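Local coordinates for protein glycosyl hydrolase family 26 (Bacteroides ovatus, PDB 4ZXO) that is a beta-mannanase that probably hydrolyses the beta-1,4-mannosidic bonds of galactomannan backbones as part of a galactomannan-degrading system, at residues F63-I68 with F81-Y87; L156-R162 with N202-S208; W188-N192 with D227-V231. All blocks are in the same frame, centred on the assembly; numbering follows the deposited sequence. Where two conformers were deposited one is given.

Interaction 1: residues F63-I68 with F81-Y87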
loop_
_atom_site.group_PDB
_atom_site.type_symbol
_atom_site.label_atom_id
_atom_site.label_comp_id
_atom_site.label_asym_id
_atom_site.label_seq_id
_atom_site.Cartn_x
_atom_site.Cartn_y
_atom_site.Cartn_z
ATOM N N PHE A 63 -1.239 6.390 -2.374
ATOM C CA PHE A 63 -2.343 7.049 -3.050
ATOM C C PHE A 63 -3.101 5.972 -3.802
ATOM O O PHE A 63 -2.614 4.851 -3.917
ATOM C CB PHE A 63 -1.863 8.162 -4.018
ATOM C CG PHE A 63 -0.904 9.159 -3.388
ATOM C CD1 PHE A 63 -1.382 10.289 -2.701
ATOM C CD2 PHE A 63 0.462 8.938 -3.460
ATOM C CE1 PHE A 63 -0.503 11.162 -2.117
ATOM C CE2 PHE A 63 1.387 9.822 -2.893
ATOM C CZ PHE A 63 0.898 10.941 -2.203
ATOM N N ASP A 64 -4.269 6.309 -4.339
ATOM C CA ASP A 64 -5.095 5.286 -5.014
ATOM C C ASP A 64 -5.341 5.654 -6.448
ATOM O O ASP A 64 -5.541 6.825 -6.780
ATOM C CB ASP A 64 -6.411 5.108 -4.269
ATOM C CG ASP A 64 -7.033 3.722 -4.514
ATOM O OD1 ASP A 64 -6.739 2.815 -3.703
ATOM O OD2 ASP A 64 -7.711 3.504 -5.552
ATOM N N LEU A 65 -5.278 4.638 -7.312
ATOM C CA LEU A 65 -5.526 4.844 -8.746
ATOM C C LEU A 65 -6.967 4.506 -9.176
ATOM O O LEU A 65 -7.287 4.591 -10.350
ATOM C CB LEU A 65 -4.540 4.044 -9.581
ATOM C CG LEU A 65 -3.095 4.419 -9.360
ATOM C CD1 LEU A 65 -2.176 3.599 -10.289
ATOM C CD2 LEU A 65 -2.852 5.958 -9.499
ATOM N N GLY A 66 -7.839 4.184 -8.225
ATOM C CA GLY A 66 -9.208 3.851 -8.569
ATOM C C GLY A 66 -9.833 4.929 -9.429
ATOM O O GLY A 66 -9.746 6.132 -9.108
ATOM N N GLU A 67 -10.456 4.470 -10.520
ATOM C CA GLU A 67 -11.136 5.256 -11.593
ATOM C C GLU A 67 -10.183 5.772 -12.649
ATOM O O GLU A 67 -10.636 6.328 -13.640
ATOM C CB GLU A 67 -12.014 6.401 -11.041
ATOM C CG GLU A 67 -13.105 5.860 -10.117
ATOM C CD GLU A 67 -14.144 6.892 -9.762
ATOM O OE1 GLU A 67 -14.222 7.976 -10.394
ATOM O OE2 GLU A 67 -14.944 6.618 -8.868
ATOM N N ILE A 68 -8.874 5.523 -12.550
ATOM C CA ILE A 68 -8.018 5.844 -13.698
ATOM C C ILE A 68 -8.488 5.085 -14.911
ATOM O O ILE A 68 -8.390 5.601 -16.057
ATOM C CB ILE A 68 -6.512 5.587 -13.399
ATOM C CG1 ILE A 68 -5.633 6.407 -14.409
ATOM C CG2 ILE A 68 -6.196 4.064 -13.414
ATOM C CD1 ILE A 68 -4.260 6.665 -13.914
ATOM N N PHE A 81 -5.344 13.077 -11.049
ATOM C CA PHE A 81 -4.170 12.298 -11.368
ATOM C C PHE A 81 -2.974 13.208 -11.584
ATOM O O PHE A 81 -1.842 12.823 -11.270
ATOM C CB PHE A 81 -4.435 11.408 -12.589
ATOM C CG PHE A 81 -5.481 10.370 -12.307
ATOM C CD1 PHE A 81 -5.244 9.411 -11.334
ATOM C CD2 PHE A 81 -6.724 10.398 -12.952
ATOM C CE1 PHE A 81 -6.219 8.477 -11.010
ATOM C CE2 PHE A 81 -7.723 9.502 -12.614
ATOM C CZ PHE A 81 -7.463 8.511 -11.633
ATOM N N ALA A 82 -3.186 14.416 -12.103
ATOM C CA ALA A 82 -2.047 15.310 -12.284
ATOM C C ALA A 82 -1.482 15.737 -10.906
ATOM O O ALA A 82 -0.246 15.883 -10.726
ATOM C CB ALA A 82 -2.447 16.526 -13.111
ATOM N N HIS A 83 -2.367 15.904 -9.912
ATOM C CA HIS A 83 -1.869 16.170 -8.530
ATOM C C HIS A 83 -1.167 14.967 -7.936
ATOM O O HIS A 83 -0.082 15.116 -7.336
ATOM C CB HIS A 83 -3.000 16.565 -7.577
ATOM C CG HIS A 83 -3.289 18.036 -7.572
ATOM N ND1 HIS A 83 -4.561 18.540 -7.380
ATOM C CD2 HIS A 83 -2.443 19.115 -7.613
ATOM C CE1 HIS A 83 -4.498 19.867 -7.339
ATOM N NE2 HIS A 83 -3.232 20.245 -7.506
ATOM N N LEU A 84 -1.732 13.763 -8.113
ATOM C CA LEU A 84 -1.042 12.553 -7.610
ATOM C C LEU A 84 0.367 12.487 -8.189
ATOM O O LEU A 84 1.343 12.181 -7.478
ATOM C CB LEU A 84 -1.784 11.275 -8.000
ATOM C CG LEU A 84 -3.141 11.105 -7.308
ATOM C CD1 LEU A 84 -3.767 9.753 -7.680
ATOM C CD2 LEU A 84 -2.985 11.189 -5.788
ATOM N N ARG A 85 0.501 12.744 -9.497
ATOM C CA ARG A 85 1.849 12.694 -10.071
ATOM C C ARG A 85 2.800 13.707 -9.431
ATOM O O ARG A 85 3.923 13.390 -9.088
ATOM C CB ARG A 85 1.811 12.908 -11.572
ATOM C CG ARG A 85 3.171 12.957 -12.183
ATOM C CD ARG A 85 3.028 13.216 -13.670
ATOM N NE ARG A 85 2.109 12.315 -14.360
ATOM C CZ ARG A 85 0.905 12.637 -14.824
ATOM N NH1 ARG A 85 0.448 13.875 -14.677
ATOM N NH2 ARG A 85 0.151 11.704 -15.436
ATOM N N GLU A 86 2.317 14.909 -9.159
ATOM C CA GLU A 86 3.130 15.897 -8.438
ATOM C C GLU A 86 3.542 15.420 -7.060
ATOM O O GLU A 86 4.706 15.535 -6.680
ATOM C CB GLU A 86 2.359 17.189 -8.256
ATOM C CG GLU A 86 2.330 18.085 -9.393
ATOM C CD GLU A 86 1.713 19.438 -8.988
ATOM O OE1 GLU A 86 0.974 19.499 -7.980
ATOM O OE2 GLU A 86 2.002 20.451 -9.640
ATOM N N TYR A 87 2.590 14.848 -6.317
ATOM C CA TYR A 87 2.893 14.442 -4.944
ATOM C C TYR A 87 3.902 13.319 -4.962
ATOM O O TYR A 87 4.763 13.219 -4.062
ATOM C CB TYR A 87 1.655 14.004 -4.162
ATOM C CG TYR A 87 0.558 15.028 -4.172
ATOM C CD1 TYR A 87 0.842 16.403 -4.250
ATOM C CD2 TYR A 87 -0.801 14.627 -4.104
ATOM C CE1 TYR A 87 -0.201 17.342 -4.287
ATOM C CE2 TYR A 87 -1.835 15.566 -4.134
ATOM C CZ TYR A 87 -1.536 16.911 -4.199
ATOM O OH TYR A 87 -2.544 17.838 -4.218
#
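Phe63, near the C-terminal end of strand 60-64, lies against Leu84 and Tyr87 of helix 81-93, within a beta-alpha-beta unit of the (beta/alpha)8 barrel expected of family 26 glycosyl hydrolases. The side chains of Phe63 and Leu84 run past each other in opposite directions, and this brings Leu84 CD2 to 3.6 Å from Phe63 CD1. The other branch of the leucine turns to the backbone, where its CD1 comes within 3.5 Å of Asp64 O. One helical turn on, Tyr87 crosses Phe63 at about a right angle and meets it through its CB, 3.7 Å from Phe63 CZ.

A second aromatic contact forms where the chain leaves the strand. Leu65 to Ile68 make a type II turn, and Phe81 directs its ring at this turn. Ile68 holds CG1 anti to its backbone N (chi1 -160°), which lays the longer branch over the ring centre: a CH-pi contact with CG1 4.0 Å from the Phe81 centroid and 12° off the ring normal. The Phe81 ring also approaches the turn's backbone, its CZ lying 3.4 Å from Ile68 CA, while Gly66 O sits at the ring edge. Val142 and Phe145 of helix 132-147 pack on Ile68 as well. The Asp64 carboxylate bonds on both oxygens: OD1 is hydrogen-bonded to Ser101 OG and His103 ND1, while OD2 closes an Asx turn by accepting Gly66 N at 2.8 Å, on its anti side and 24° out of the carboxylate plane.

Interaction 2: residues L156-R162 with N202-S208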
loop_
_atom_site.group_PDB
_atom_site.type_symbol
_atom_site.label_atom_id
_atom_site.label_comp_id
_atom_site.label_asym_id
_atom_site.label_seq_id
_atom_site.Cartn_x
_atom_site.Cartn_y
_atom_site.Cartn_z
ATOM N N LEU A 156 12.599 7.196 -13.970
ATOM C CA LEU A 156 11.318 6.601 -13.532
ATOM C C LEU A 156 11.329 6.438 -12.005
ATOM O O LEU A 156 12.327 6.026 -11.396
ATOM C CB LEU A 156 11.058 5.229 -14.199
ATOM C CG LEU A 156 10.513 5.142 -15.656
ATOM C CD1 LEU A 156 10.356 3.684 -16.154
ATOM C CD2 LEU A 156 9.154 5.762 -15.841
ATOM N N ILE A 157 10.214 6.774 -11.382
ATOM C CA ILE A 157 10.124 6.704 -9.903
ATOM C C ILE A 157 9.586 5.348 -9.524
ATOM O O ILE A 157 8.476 4.964 -9.969
ATOM C CB ILE A 157 9.242 7.823 -9.401
ATOM C CG1 ILE A 157 9.973 9.161 -9.674
ATOM C CG2 ILE A 157 8.912 7.625 -7.904
ATOM C CD1 ILE A 157 9.039 10.350 -9.548
ATOM N N PRO A 158 10.347 4.596 -8.691
ATOM C CA PRO A 158 9.863 3.279 -8.245
ATOM C C PRO A 158 8.593 3.448 -7.411
ATOM O O PRO A 158 8.441 4.415 -6.660
ATOM C CB PRO A 158 11.012 2.719 -7.380
ATOM C CG PRO A 158 12.211 3.472 -7.834
ATOM C CD PRO A 158 11.676 4.885 -8.136
ATOM N N VAL A 159 7.678 2.514 -7.561
ATOM C CA VAL A 159 6.430 2.484 -6.776
ATOM C C VAL A 159 6.147 1.062 -6.322
ATOM O O VAL A 159 6.426 0.113 -7.046
ATOM C CB VAL A 159 5.224 3.001 -7.663
ATOM C CG1 VAL A 159 3.849 2.601 -7.108
ATOM C CG2 VAL A 159 5.406 4.501 -7.853
ATOM N N VAL A 160 5.643 0.914 -5.100
ATOM C CA VAL A 160 5.105 -0.387 -4.680
ATOM C C VAL A 160 3.632 -0.399 -5.045
ATOM O O VAL A 160 2.843 0.314 -4.438
ATOM C CB VAL A 160 5.293 -0.655 -3.188
ATOM C CG1 VAL A 160 4.627 -2.009 -2.767
ATOM C CG2 VAL A 160 6.797 -0.630 -2.849
ATOM N N PHE A 161 3.256 -1.197 -6.039
ATOM C CA PHE A 161 1.877 -1.213 -6.530
ATOM C C PHE A 161 1.172 -2.419 -5.872
ATOM O O PHE A 161 1.732 -3.544 -5.847
ATOM C CB PHE A 161 1.882 -1.329 -8.040
ATOM C CG PHE A 161 0.519 -1.368 -8.687
ATOM C CD1 PHE A 161 -0.466 -0.442 -8.346
ATOM C CD2 PHE A 161 0.255 -2.301 -9.707
ATOM C CE1 PHE A 161 -1.741 -0.489 -8.957
ATOM C CE2 PHE A 161 -1.009 -2.310 -10.356
ATOM C CZ PHE A 161 -1.989 -1.401 -9.987
ATOM N N ARG A 162 0.007 -2.167 -5.286
ATOM C CA ARG A 162 -0.668 -3.144 -4.415
ATOM C C ARG A 162 -2.096 -3.335 -4.857
ATOM O O ARG A 162 -3.032 -2.937 -4.131
ATOM C CB ARG A 162 -0.595 -2.609 -2.954
ATOM C CG ARG A 162 -1.040 -3.569 -1.917
ATOM C CD ARG A 162 -0.794 -2.982 -0.529
ATOM N NE ARG A 162 -1.572 -1.777 -0.283
ATOM C CZ ARG A 162 -2.773 -1.767 0.339
ATOM N NH1 ARG A 162 -3.381 -2.922 0.675
ATOM N NH2 ARG A 162 -3.413 -0.608 0.550
ATOM N N ASN A 202 9.407 0.156 -13.234
ATOM C CA ASN A 202 9.511 0.861 -11.960
ATOM C C ASN A 202 8.467 0.393 -10.949
ATOM O O ASN A 202 8.109 1.153 -10.048
ATOM C CB ASN A 202 9.372 2.388 -12.182
ATOM C CG ASN A 202 8.084 2.786 -12.883
ATOM O OD1 ASN A 202 7.571 2.083 -13.768
ATOM N ND2 ASN A 202 7.547 3.937 -12.489
ATOM N N VAL A 203 8.009 -0.858 -11.033
ATOM C CA VAL A 203 7.035 -1.343 -10.086
ATOM C C VAL A 203 7.512 -2.563 -9.298
ATOM O O VAL A 203 8.076 -3.494 -9.876
ATOM C CB VAL A 203 5.730 -1.670 -10.815
ATOM C CG1 VAL A 203 4.672 -2.134 -9.843
ATOM C CG2 VAL A 203 5.249 -0.435 -11.498
ATOM N N LEU A 204 7.260 -2.526 -7.998
ATOM C CA LEU A 204 7.337 -3.697 -7.122
ATOM C C LEU A 204 5.902 -4.064 -6.792
ATOM O O LEU A 204 5.123 -3.178 -6.481
ATOM C CB LEU A 204 8.077 -3.396 -5.825
ATOM C CG LEU A 204 9.521 -2.945 -6.100
ATOM C CD1 LEU A 204 10.205 -2.589 -4.809
ATOM C CD2 LEU A 204 10.284 -4.050 -6.827
ATOM N N LEU A 205 5.558 -5.338 -6.804
ATOM C CA LEU A 205 4.162 -5.728 -6.529
ATOM C C LEU A 205 3.980 -6.237 -5.113
ATOM O O LEU A 205 4.759 -7.074 -4.652
ATOM C CB LEU A 205 3.719 -6.831 -7.537
ATOM C CG LEU A 205 3.622 -6.316 -8.965
ATOM C CD1 LEU A 205 3.243 -7.479 -9.903
ATOM C CD2 LEU A 205 2.627 -5.130 -9.115
ATOM N N ALA A 206 2.945 -5.779 -4.412
ATOM C CA ALA A 206 2.709 -6.208 -3.028
ATOM C C ALA A 206 1.377 -6.959 -2.935
ATOM O O ALA A 206 0.336 -6.509 -3.475
ATOM C CB ALA A 206 2.677 -4.978 -2.058
ATOM N N TYR A 207 1.440 -8.063 -2.216
ATOM C CA TYR A 207 0.323 -8.944 -1.932
ATOM C C TYR A 207 -0.204 -8.605 -0.554
ATOM O O TYR A 207 0.608 -8.430 0.367
ATOM C CB TYR A 207 0.862 -10.369 -1.995
ATOM C CG TYR A 207 -0.038 -11.546 -1.739
ATOM C CD1 TYR A 207 -0.924 -12.002 -2.728
ATOM C CD2 TYR A 207 0.094 -12.300 -0.552
ATOM C CE1 TYR A 207 -1.692 -13.153 -2.532
ATOM C CE2 TYR A 207 -0.666 -13.441 -0.332
ATOM C CZ TYR A 207 -1.537 -13.895 -1.354
ATOM O OH TYR A 207 -2.324 -15.007 -1.207
ATOM N N SER A 208 -1.526 -8.460 -0.362
ATOM C CA SER A 208 -1.984 -7.866 0.923
ATOM C C SER A 208 -3.394 -8.280 1.368
ATOM O O SER A 208 -4.310 -7.454 1.463
ATOM C CB SER A 208 -1.870 -6.310 0.858
ATOM O OG SER A 208 -2.684 -5.719 -0.150
#
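Asn202 ND2 donates to two carbonyls, Ile157 O at 2.9 Å across the contact and Leu146 O outside it, so the amide is tied to backbone on both counts. Asn202 CG stands between its own backbone N and carbonyl carbon (chi1 57°), and from there ND2 reaches Ile157 O from above the carbonyl plane, 44° out of it. Leu156 crosses the asparagine at about a right angle and packs its CB on Asn202 CB.

From here two parallel strands run together. Val159 N donates to Asn202 O, Leu204 N to Val159 O, Phe161 N to Leu204 O at 2.8 Å and Ala206 N to Phe161 O, the alternation of a parallel pair. On the face carrying Val160 and Leu204, Val160 CG1 meets Ala206 CB at 3.6 Å. On the opposite face Phe161 and Leu205 lie side by side and point the same way, with CD2 of Phe161 3.7 Å from CD2 of Leu205.

At the C-terminal end Arg162 extends over Ala206, bends at chi3 (63°) and gives NH1 to Ser208 OG at 3.0 Å, nearly in the guanidinium plane. Its strongest polar partner is Glu270, which forms a salt bridge with NH2; Asp235 forms another with NH1. The pair is part of the barrel wall: strand 97-101 flanks 159-162, strand 231-235 flanks 203-207, and helices 10-19 and 81-93 pack near its N-terminal end.

Interaction 3: residues W188-N192 with D227-V231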
loop_
_atom_site.group_PDB
_atom_site.type_symbol
_atom_site.label_atom_id
_atom_site.label_comp_id
_atom_site.label_asym_id
_atom_site.label_seq_id
_atom_site.Cartn_x
_atom_site.Cartn_y
_atom_site.Cartn_z
ATOM N N TRP A 188 -3.675 -11.521 -11.271
ATOM C CA TRP A 188 -2.315 -11.112 -11.045
ATOM C C TRP A 188 -1.436 -11.355 -12.249
ATOM O O TRP A 188 -0.649 -10.466 -12.613
ATOM C CB TRP A 188 -1.741 -11.857 -9.865
ATOM C CG TRP A 188 -2.066 -11.209 -8.525
ATOM C CD1 TRP A 188 -2.993 -11.611 -7.603
ATOM C CD2 TRP A 188 -1.431 -10.047 -7.981
ATOM N NE1 TRP A 188 -2.962 -10.779 -6.508
ATOM C CE2 TRP A 188 -1.993 -9.827 -6.701
ATOM C CE3 TRP A 188 -0.420 -9.181 -8.441
ATOM C CZ2 TRP A 188 -1.608 -8.763 -5.887
ATOM C CZ3 TRP A 188 -0.014 -8.121 -7.603
ATOM C CH2 TRP A 188 -0.602 -7.928 -6.346
ATOM N N ARG A 189 -1.565 -12.509 -12.896
ATOM C CA ARG A 189 -0.766 -12.745 -14.079
ATOM C C ARG A 189 -1.077 -11.777 -15.217
ATOM O O ARG A 189 -0.144 -11.264 -15.874
ATOM C CB ARG A 189 -0.947 -14.184 -14.525
ATOM C CG ARG A 189 -0.248 -15.151 -13.544
ATOM C CD ARG A 189 0.075 -16.478 -14.193
ATOM N NE ARG A 189 -1.139 -17.058 -14.730
ATOM C CZ ARG A 189 -1.998 -17.844 -14.058
ATOM N NH1 ARG A 189 -3.070 -18.276 -14.715
ATOM N NH2 ARG A 189 -1.761 -18.233 -12.785
ATOM N N MET A 190 -2.360 -11.494 -15.448
ATOM C CA MET A 190 -2.739 -10.458 -16.443
ATOM C C MET A 190 -2.155 -9.106 -16.109
ATOM O O MET A 190 -1.660 -8.393 -16.965
ATOM C CB MET A 190 -4.265 -10.300 -16.538
ATOM C CG MET A 190 -4.949 -11.448 -17.189
ATOM S SD MET A 190 -6.737 -11.460 -16.833
ATOM C CE MET A 190 -7.253 -9.867 -17.444
ATOM N N THR A 191 -2.220 -8.733 -14.830
ATOM C CA THR A 191 -1.659 -7.439 -14.425
ATOM C C THR A 191 -0.160 -7.388 -14.686
ATOM O O THR A 191 0.354 -6.446 -15.291
ATOM C CB THR A 191 -1.937 -7.215 -12.948
ATOM O OG1 THR A 191 -3.362 -7.287 -12.700
ATOM C CG2 THR A 191 -1.371 -5.848 -12.446
ATOM N N ASN A 192 0.538 -8.416 -14.223
ATOM C CA ASN A 192 1.995 -8.433 -14.414
ATOM C C ASN A 192 2.334 -8.457 -15.882
ATOM O O ASN A 192 3.248 -7.754 -16.322
ATOM C CB ASN A 192 2.579 -9.629 -13.698
ATOM C CG ASN A 192 4.064 -9.708 -13.829
ATOM O OD1 ASN A 192 4.793 -8.830 -13.353
ATOM N ND2 ASN A 192 4.542 -10.789 -14.457
ATOM N N ASP A 227 7.675 -15.187 -8.637
ATOM C CA ASP A 227 8.124 -14.468 -9.828
ATOM C C ASP A 227 7.254 -13.217 -10.131
ATOM O O ASP A 227 7.557 -12.425 -11.044
ATOM C CB ASP A 227 8.090 -15.426 -11.029
ATOM C CG ASP A 227 6.690 -15.987 -11.300
ATOM O OD1 ASP A 227 5.907 -16.259 -10.348
ATOM O OD2 ASP A 227 6.381 -16.169 -12.493
ATOM N N ILE A 228 6.161 -13.059 -9.385
ATOM C CA ILE A 228 5.259 -11.922 -9.576
ATOM C C ILE A 228 5.332 -10.983 -8.376
ATOM O O ILE A 228 5.425 -9.763 -8.540
ATOM C CB ILE A 228 3.799 -12.427 -9.802
ATOM C CG1 ILE A 228 3.726 -13.114 -11.177
ATOM C CG2 ILE A 228 2.804 -11.287 -9.724
ATOM C CD1 ILE A 228 2.428 -13.815 -11.437
ATOM N N ILE A 229 5.273 -11.546 -7.168
ATOM C CA ILE A 229 5.146 -10.737 -5.954
ATOM C C ILE A 229 6.530 -10.379 -5.429
ATOM O O ILE A 229 7.433 -11.210 -5.403
ATOM C CB ILE A 229 4.354 -11.479 -4.863
ATOM C CG1 ILE A 229 2.896 -11.760 -5.348
ATOM C CG2 ILE A 229 4.341 -10.646 -3.556
ATOM C CD1 ILE A 229 2.093 -10.443 -5.714
ATOM N N ASP A 230 6.686 -9.130 -5.022
ATOM C CA ASP A 230 7.936 -8.643 -4.406
ATOM C C ASP A 230 7.826 -8.377 -2.902
ATOM O O ASP A 230 8.836 -8.452 -2.200
ATOM C CB ASP A 230 8.381 -7.347 -5.092
ATOM C CG ASP A 230 8.583 -7.554 -6.538
ATOM O OD1 ASP A 230 9.465 -8.355 -6.886
ATOM O OD2 ASP A 230 7.863 -6.981 -7.350
ATOM N N VAL A 231 6.624 -8.038 -2.415
ATOM C CA VAL A 231 6.453 -7.645 -1.004
ATOM C C VAL A 231 5.259 -8.393 -0.444
ATOM O O VAL A 231 4.184 -8.385 -1.064
ATOM C CB VAL A 231 6.189 -6.135 -0.866
ATOM C CG1 VAL A 231 5.893 -5.762 0.623
ATOM C CG2 VAL A 231 7.359 -5.332 -1.488
#
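Ile228 packs on Trp188, Arg189 and Asn192, three residues on one side of helix 181-197. The side chain divides at CB. CG2 goes to the tryptophan and lies 4.1 Å from Trp188 CE3. CG1, anti to the carbonyl carbon (chi1 -70°), runs the other way and passes Asn192, whose ND2 is 4.1 Å from it. The chain then extends to its tip, where CD1 meets the aliphatic part of Arg189, 3.7 Å from its CG. Ile228 thus spreads its three outer carbons over a full helical turn, one for each residue. All three meetings are oblique and none uses a hydrogen bond.

Ile229 adds a different kind of contact. It crosses Trp188 at about a right angle and sets CD1 over one face of the indole, 3.7 Å from the centroid of the six-membered ring and 14° off its normal. The methyl in this CH-pi contact thus lies over the benzo ring, to one side of the indole as a whole, with Trp188 CZ3 and CH2 its closest atoms. A bend at chi2 (-59°) brings the methyl nearer the helix.

The indole has further neighbours: its NE1 is hydrogen-bonded to Tyr184 OH, Trp164 meets it edge-to-face, and Pro163 and Pro224 touch it. Leu205 of strand 203-207 touches both Trp188 and Ile228. An outer helix packed on a parallel strand and on the loop leading into the next, here 231-235, is characteristic of a (beta/alpha)8 barrel, consistent with the TIM-barrel clan of this family.

Overall arrangement
From the N terminus, interaction 1 comes first and is complete before the other contacts open: the connection 65-80 takes strand 60-64 to helix 81-93. Interactions 2 and 3 cross in sequence. Segment 156-162 opens interaction 2, 188-192 opens interaction 3, 202-208 closes the former and 227-231 the latter. In the chain, helix 181-197 thus comes between the two strands of interaction 2. The two contacts touch, since Leu205 O meets Asp230 N and Ala206 O lies near Trp188 CH2. Interaction 1 does not touch interaction 2, though their nearest atoms are about 4 Å apart, and strands 60-64 and 159-162 belong to one sheet, joined through 97-101.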